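Local coordinates for protein phosphoribosylamine--glycine ligase (Thermotoga maritima, PDB 1VKZ) that catalyses the ATP-dependent joining of glycine to 5-phosphoribosylamine, giving glycinamide ribonucleotide in de novo purine biosynthesis, at residues A265-G273 and E285-E294. Numbering follows the deposited sequence.
Sequences AYRGFLYLG and EYNVRLGDPE
Tyr271 and Asn287 form an antiparallel hydrogen-bonded pair: Tyr271 N reaches Asn287 O at 2.8 Å, and Asn287 N returns a bond to Tyr271 O, both nearly straight (164° and 165° at the hydrogen). Gly273 N adds a bond to Glu285 O, whereas the reverse bond, Glu285 N to Gly273 O, is weak at 3.4 Å. Beyond Asn287 the direct pairing gives way to a water, which accepts from Phe269 N and donates to Val288 O (2.9 Å).

On one face, with CG anti to the backbone nitrogen (chi1 166°), the Tyr271 ring lies alongside the Asn287 side chain, Tyr271 CD1 lying 3.7 Å from Asn287 CB. Glu294 OE2 meets the ring's edge at Tyr271 CE2, 3.7 Å away, its carboxylate almost perpendicular to the ring. A serine in place of Tyr271 would probably leave Asn287 and Glu294 without the ring between them, freer to turn. On the opposite face, Leu272 CD2 abuts the edge of the Tyr286 ring, 3.4 Å from Tyr286 CD1, while helix 242-261 packs on Leu272 and supplies Thr255 to bond the Tyr286 hydroxyl. Farther along, Leu290 CD1 sits over the Phe269 ring, 4.0 Å from its centroid, in a CH-pi contact.

The contact thus joins the two strands at the open end of the hairpin 269-277/280-287 in the ATP-grasp domain. Glu285, salt-bridged to Lys107, and Asn287 are predicted magnesium ligands; their shared face with Tyr271, which touches predicted ATP-site Ser198, is consistent with the hairpin presenting metal ligands beside the nucleotide site.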
ATOM      1  N   ALA A 265      -9.813  14.631 -12.397  1.00 43.52           N
ATOM      2  CA  ALA A 265     -10.261  14.702 -11.007  1.00 44.89           C
ATOM      3  C   ALA A 265      -9.908  13.414 -10.321  1.00 46.38           C
ATOM      4  O   ALA A 265     -10.217  12.354 -10.805  1.00 48.85           O
ATOM      5  CB  ALA A 265     -11.760  14.932 -10.917  1.00 48.08           C
ATOM      6  N   TYR A 266      -9.255  13.516  -9.173  1.00 50.39           N
ATOM      7  CA  TYR A 266      -8.814  12.345  -8.428  1.00 49.53           C
ATOM      8  C   TYR A 266      -9.950  11.877  -7.570  1.00 49.38           C
ATOM      9  O   TYR A 266     -10.496  12.645  -6.793  1.00 48.04           O
ATOM     10  CB  TYR A 266      -7.637  12.675  -7.548  1.00 45.40           C
ATOM     11  CG  TYR A 266      -6.935  11.473  -7.035  1.00 46.86           C
ATOM     12  CD1 TYR A 266      -7.491  10.667  -6.037  1.00 52.33           C
ATOM     13  CD2 TYR A 266      -5.678  11.146  -7.495  1.00 51.76           C
ATOM     14  CE1 TYR A 266      -6.800   9.547  -5.543  1.00 42.40           C
ATOM     15  CE2 TYR A 266      -5.006  10.042  -7.013  1.00 49.86           C
ATOM     16  CZ  TYR A 266      -5.579   9.257  -6.050  1.00 41.82           C
ATOM     17  OH  TYR A 266      -4.882   8.182  -5.619  1.00 48.07           O
ATOM     18  N   ARG A 267     -10.294  10.604  -7.738  1.00 49.67           N
ATOM     19  CA  ARG A 267     -11.322   9.945  -6.959  1.00 48.85           C
ATOM     20  C   ARG A 267     -10.666   8.706  -6.434  1.00 46.62           C
ATOM     21  O   ARG A 267     -10.055   7.975  -7.205  1.00 44.93           O
ATOM     22  CB  ARG A 267     -12.479   9.539  -7.873  1.00 48.92           C
ATOM     23  CG  ARG A 267     -12.935  10.624  -8.863  1.00 51.02           C
ATOM     24  CD  ARG A 267     -14.400  10.516  -9.254  1.00 49.49           C
ATOM     25  NE  ARG A 267     -15.209  10.738  -8.056  1.00 54.10           N
ATOM     26  CZ  ARG A 267     -16.009   9.859  -7.475  1.00 46.27           C
ATOM     27  NH1 ARG A 267     -16.212   8.641  -7.963  1.00 48.82           N
ATOM     28  NH2 ARG A 267     -16.637  10.218  -6.383  1.00 55.07           N
ATOM     29  N   GLY A 268     -10.792   8.453  -5.139  1.00 44.16           N
ATOM     30  CA  GLY A 268     -10.276   7.214  -4.568  1.00 42.45           C
ATOM     31  C   GLY A 268      -9.400   7.406  -3.364  1.00 40.50           C
ATOM     32  O   GLY A 268      -9.684   8.209  -2.510  1.00 40.97           O
ATOM     33  N   PHE A 269      -8.331   6.638  -3.291  1.00 40.83           N
ATOM     34  CA  PHE A 269      -7.420   6.694  -2.173  1.00 41.00           C
ATOM     35  C   PHE A 269      -6.099   7.191  -2.711  1.00 41.60           C
ATOM     36  O   PHE A 269      -5.654   6.758  -3.785  1.00 42.14           O
ATOM     37  CB  PHE A 269      -7.219   5.295  -1.559  1.00 38.98           C
ATOM     38  CG  PHE A 269      -8.477   4.622  -1.185  1.00 38.34           C
ATOM     39  CD1 PHE A 269      -9.092   4.919  -0.011  1.00 36.45           C
ATOM     40  CD2 PHE A 269      -9.072   3.721  -2.028  1.00 26.71           C
ATOM     41  CE1 PHE A 269     -10.228   4.322   0.327  1.00 29.29           C
ATOM     42  CE2 PHE A 269     -10.220   3.145  -1.699  1.00 34.38           C
ATOM     43  CZ  PHE A 269     -10.805   3.437  -0.514  1.00 39.99           C
ATOM     44  N   LEU A 270      -5.439   8.048  -1.948  1.00 44.72           N
ATOM     45  CA  LEU A 270      -4.126   8.564  -2.347  1.00 43.48           C
ATOM     46  C   LEU A 270      -3.161   8.349  -1.215  1.00 42.75           C
ATOM     47  O   LEU A 270      -3.378   8.803  -0.102  1.00 45.28           O
ATOM     48  CB  LEU A 270      -4.203  10.048  -2.698  1.00 43.53           C
ATOM     49  CG  LEU A 270      -2.837  10.707  -2.969  1.00 44.83           C
ATOM     50  CD1 LEU A 270      -2.041   9.964  -4.079  1.00 46.39           C
ATOM     51  CD2 LEU A 270      -3.030  12.147  -3.314  1.00 44.50           C
ATOM     52  N   TYR A 271      -2.051   7.703  -1.531  1.00 44.21           N
ATOM     53  CA  TYR A 271      -1.004   7.385  -0.558  1.00 43.16           C
ATOM     54  C   TYR A 271       0.237   8.208  -0.916  1.00 44.91           C
ATOM     55  O   TYR A 271       0.628   8.274  -2.102  1.00 47.04           O
ATOM     56  CB  TYR A 271      -0.735   5.878  -0.576  1.00 41.75           C
ATOM     57  CG  TYR A 271       0.501   5.400   0.107  1.00 37.76           C
ATOM     58  CD1 TYR A 271       1.758   5.665  -0.415  1.00 47.47           C
ATOM     59  CD2 TYR A 271       0.423   4.604   1.236  1.00 46.33           C
ATOM     60  CE1 TYR A 271       2.895   5.188   0.201  1.00 46.24           C
ATOM     61  CE2 TYR A 271       1.554   4.134   1.877  1.00 38.07           C
ATOM     62  CZ  TYR A 271       2.779   4.422   1.352  1.00 42.51           C
ATOM     63  OH  TYR A 271       3.913   3.972   1.988  1.00 51.04           O
ATOM     64  N   LEU A 272       0.814   8.868   0.100  1.00 41.18           N
ATOM     65  CA  LEU A 272       2.075   9.554  -0.002  1.00 38.33           C
ATOM     66  C   LEU A 272       3.088   8.815   0.826  1.00 38.64           C
ATOM     67  O   LEU A 272       2.905   8.645   2.015  1.00 43.15           O
ATOM     68  CB  LEU A 272       1.943  10.972   0.552  1.00 38.75           C
ATOM     69  CG  LEU A 272       0.868  11.899   0.021  1.00 41.02           C
ATOM     70  CD1 LEU A 272       1.088  13.310   0.516  1.00 49.76           C
ATOM     71  CD2 LEU A 272       0.820  11.867  -1.457  1.00 41.16           C
ATOM     72  N   GLY A 273       4.161   8.354   0.221  1.00 41.75           N
ATOM     73  CA  GLY A 273       5.302   7.860   0.989  1.00 43.11           C
ATOM     74  C   GLY A 273       6.187   9.052   1.193  1.00 45.07           C
ATOM     75  O   GLY A 273       6.611   9.671   0.206  1.00 48.32           O
ATOM     76  N   GLU A 285       7.216   9.095  -3.128  1.00 45.70           N
ATOM     77  CA  GLU A 285       6.428   8.454  -4.154  1.00 44.83           C
ATOM     78  C   GLU A 285       4.964   8.586  -3.838  1.00 41.92           C
ATOM     79  O   GLU A 285       4.565   8.816  -2.712  1.00 46.19           O
ATOM     80  CB  GLU A 285       6.782   6.973  -4.326  1.00 44.30           C
ATOM     81  CG  GLU A 285       6.305   6.103  -3.199  1.00 51.51           C
ATOM     82  CD  GLU A 285       6.810   4.678  -3.276  1.00 52.86           C
ATOM     83  OE1 GLU A 285       7.776   4.371  -4.039  1.00 66.48           O
ATOM     84  OE2 GLU A 285       6.217   3.862  -2.542  1.00 70.68           O
ATOM     85  N   TYR A 286       4.173   8.445  -4.881  1.00 42.65           N
ATOM     86  CA  TYR A 286       2.716   8.418  -4.835  1.00 39.89           C
ATOM     87  C   TYR A 286       2.277   6.967  -5.073  1.00 39.06           C
ATOM     88  O   TYR A 286       2.813   6.279  -5.932  1.00 38.15           O
ATOM     89  CB  TYR A 286       2.172   9.269  -5.975  1.00 37.96           C
ATOM     90  CG  TYR A 286       2.267  10.769  -5.828  1.00 39.07           C
ATOM     91  CD1 TYR A 286       1.742  11.417  -4.723  1.00 38.78           C
ATOM     92  CD2 TYR A 286       2.838  11.542  -6.825  1.00 35.92           C
ATOM     93  CE1 TYR A 286       1.838  12.794  -4.603  1.00 40.09           C
ATOM     94  CE2 TYR A 286       2.915  12.901  -6.721  1.00 35.75           C
ATOM     95  CZ  TYR A 286       2.420  13.515  -5.613  1.00 29.98           C
ATOM     96  OH  TYR A 286       2.469  14.869  -5.528  1.00 41.07           O
ATOM     97  N   ASN A 287       1.323   6.502  -4.282  1.00 41.44           N
ATOM     98  CA  ASN A 287       0.562   5.314  -4.627  1.00 43.44           C
ATOM     99  C   ASN A 287      -0.899   5.708  -4.679  1.00 41.87           C
ATOM    100  O   ASN A 287      -1.331   6.622  -4.003  1.00 40.17           O
ATOM    101  CB  ASN A 287       0.831   4.183  -3.627  1.00 44.93           C
ATOM    102  CG  ASN A 287       2.283   3.685  -3.676  1.00 49.72           C
ATOM    103  OD1 ASN A 287       3.116   4.167  -4.488  1.00 56.97           O
ATOM    104  ND2 ASN A 287       2.597   2.704  -2.822  1.00 44.23           N
ATOM    105  N   VAL A 288      -1.644   5.056  -5.548  1.00 44.40           N
ATOM    106  CA  VAL A 288      -3.052   5.434  -5.794  1.00 46.00           C
ATOM    107  C   VAL A 288      -3.987   4.419  -5.201  1.00 48.07           C
ATOM    108  O   VAL A 288      -5.034   4.146  -5.748  1.00 54.84           O
ATOM    109  CB  VAL A 288      -3.358   5.608  -7.292  1.00 44.75           C
ATOM    110  CG1 VAL A 288      -2.585   6.832  -7.833  1.00 45.27           C
ATOM    111  CG2 VAL A 288      -3.034   4.351  -8.057  1.00 38.33           C
ATOM    112  N   ARG A 289      -3.587   3.854  -4.083  1.00 47.80           N
ATOM    113  CA  ARG A 289      -4.431   3.003  -3.312  1.00 51.08           C
ATOM    114  C   ARG A 289      -3.804   2.910  -1.920  1.00 49.84           C
ATOM    115  O   ARG A 289      -2.713   3.417  -1.697  1.00 49.60           O
ATOM    116  CB  ARG A 289      -4.550   1.641  -3.976  1.00 52.72           C
ATOM    117  CG  ARG A 289      -3.253   1.097  -4.551  1.00 59.84           C
ATOM    118  CD  ARG A 289      -2.173   0.825  -3.523  1.00 67.61           C
ATOM    119  NE  ARG A 289      -0.925   0.349  -4.121  1.00 76.83           N
ATOM    120  CZ  ARG A 289       0.151  -0.033  -3.427  1.00 75.52           C
ATOM    121  NH1 ARG A 289       0.150  -0.010  -2.095  1.00 79.30           N
ATOM    122  NH2 ARG A 289       1.234  -0.446  -4.071  1.00 70.44           N
ATOM    123  N   LEU A 290      -4.471   2.251  -0.992  1.00 48.20           N
ATOM    124  CA  LEU A 290      -3.997   2.226   0.381  1.00 47.62           C
ATOM    125  C   LEU A 290      -2.998   1.130   0.479  1.00 45.55           C
ATOM    126  O   LEU A 290      -3.055   0.206  -0.327  1.00 44.62           O
ATOM    127  CB  LEU A 290      -5.150   1.912   1.309  1.00 50.24           C
ATOM    128  CG  LEU A 290      -6.289   2.912   1.248  1.00 52.09           C
ATOM    129  CD1 LEU A 290      -7.448   2.335   2.020  1.00 47.88           C
ATOM    130  CD2 LEU A 290      -5.802   4.252   1.799  1.00 51.96           C
ATOM    131  N   GLY A 291      -2.118   1.217   1.479  1.00 44.38           N
ATOM    132  CA  GLY A 291      -1.115   0.176   1.753  1.00 44.95           C
ATOM    133  C   GLY A 291      -1.617  -1.133   2.396  1.00 44.03           C
ATOM    134  O   GLY A 291      -2.759  -1.221   2.870  1.00 45.57           O
ATOM    135  N   ASP A 292      -0.754  -2.152   2.359  1.00 42.61           N
ATOM    136  CA  ASP A 292      -0.984  -3.485   2.935  1.00 43.86           C
ATOM    137  C   ASP A 292       0.337  -3.820   3.606  1.00 45.30           C
ATOM    138  O   ASP A 292       1.310  -4.031   2.917  1.00 46.23           O
ATOM    139  CB  ASP A 292      -1.258  -4.500   1.830  1.00 45.38           C
ATOM    140  CG  ASP A 292      -2.021  -5.757   2.304  1.00 47.41           C
ATOM    141  OD1 ASP A 292      -1.955  -6.189   3.459  1.00 40.71           O
ATOM    142  OD2 ASP A 292      -2.735  -6.408   1.530  1.00 52.54           O
ATOM    143  N   PRO A 293       0.407  -3.884   4.935  1.00 47.99           N
ATOM    144  CA  PRO A 293      -0.730  -4.032   5.816  1.00 47.18           C
ATOM    145  C   PRO A 293      -1.235  -2.783   6.533  1.00 48.67           C
ATOM    146  O   PRO A 293      -1.818  -2.919   7.601  1.00 49.97           O
ATOM    147  CB  PRO A 293      -0.184  -5.001   6.829  1.00 47.06           C
ATOM    148  CG  PRO A 293       1.288  -4.709   6.890  1.00 44.49           C
ATOM    149  CD  PRO A 293       1.660  -3.881   5.702  1.00 49.43           C
ATOM    150  N   GLU A 294      -1.064  -1.586   5.977  1.00 48.34           N
ATOM    151  CA  GLU A 294      -1.596  -0.399   6.676  1.00 47.65           C
ATOM    152  C   GLU A 294      -3.121  -0.370   6.734  1.00 45.86           C
ATOM    153  O   GLU A 294      -3.698   0.084   7.692  1.00 44.52           O
ATOM    154  CB  GLU A 294      -1.120   0.901   6.033  1.00 48.77           C
ATOM    155  CG  GLU A 294       0.356   1.208   6.229  1.00 52.58           C
ATOM    156  CD  GLU A 294       1.175   0.900   5.006  1.00 56.40           C
ATOM    157  OE1 GLU A 294       0.924  -0.152   4.390  1.00 57.82           O
ATOM    158  OE2 GLU A 294       2.065   1.705   4.676  1.00 62.90           O
TER
HETATM  159  O   HOH W   1      -7.760   5.053  -5.232  1.00 39.59           O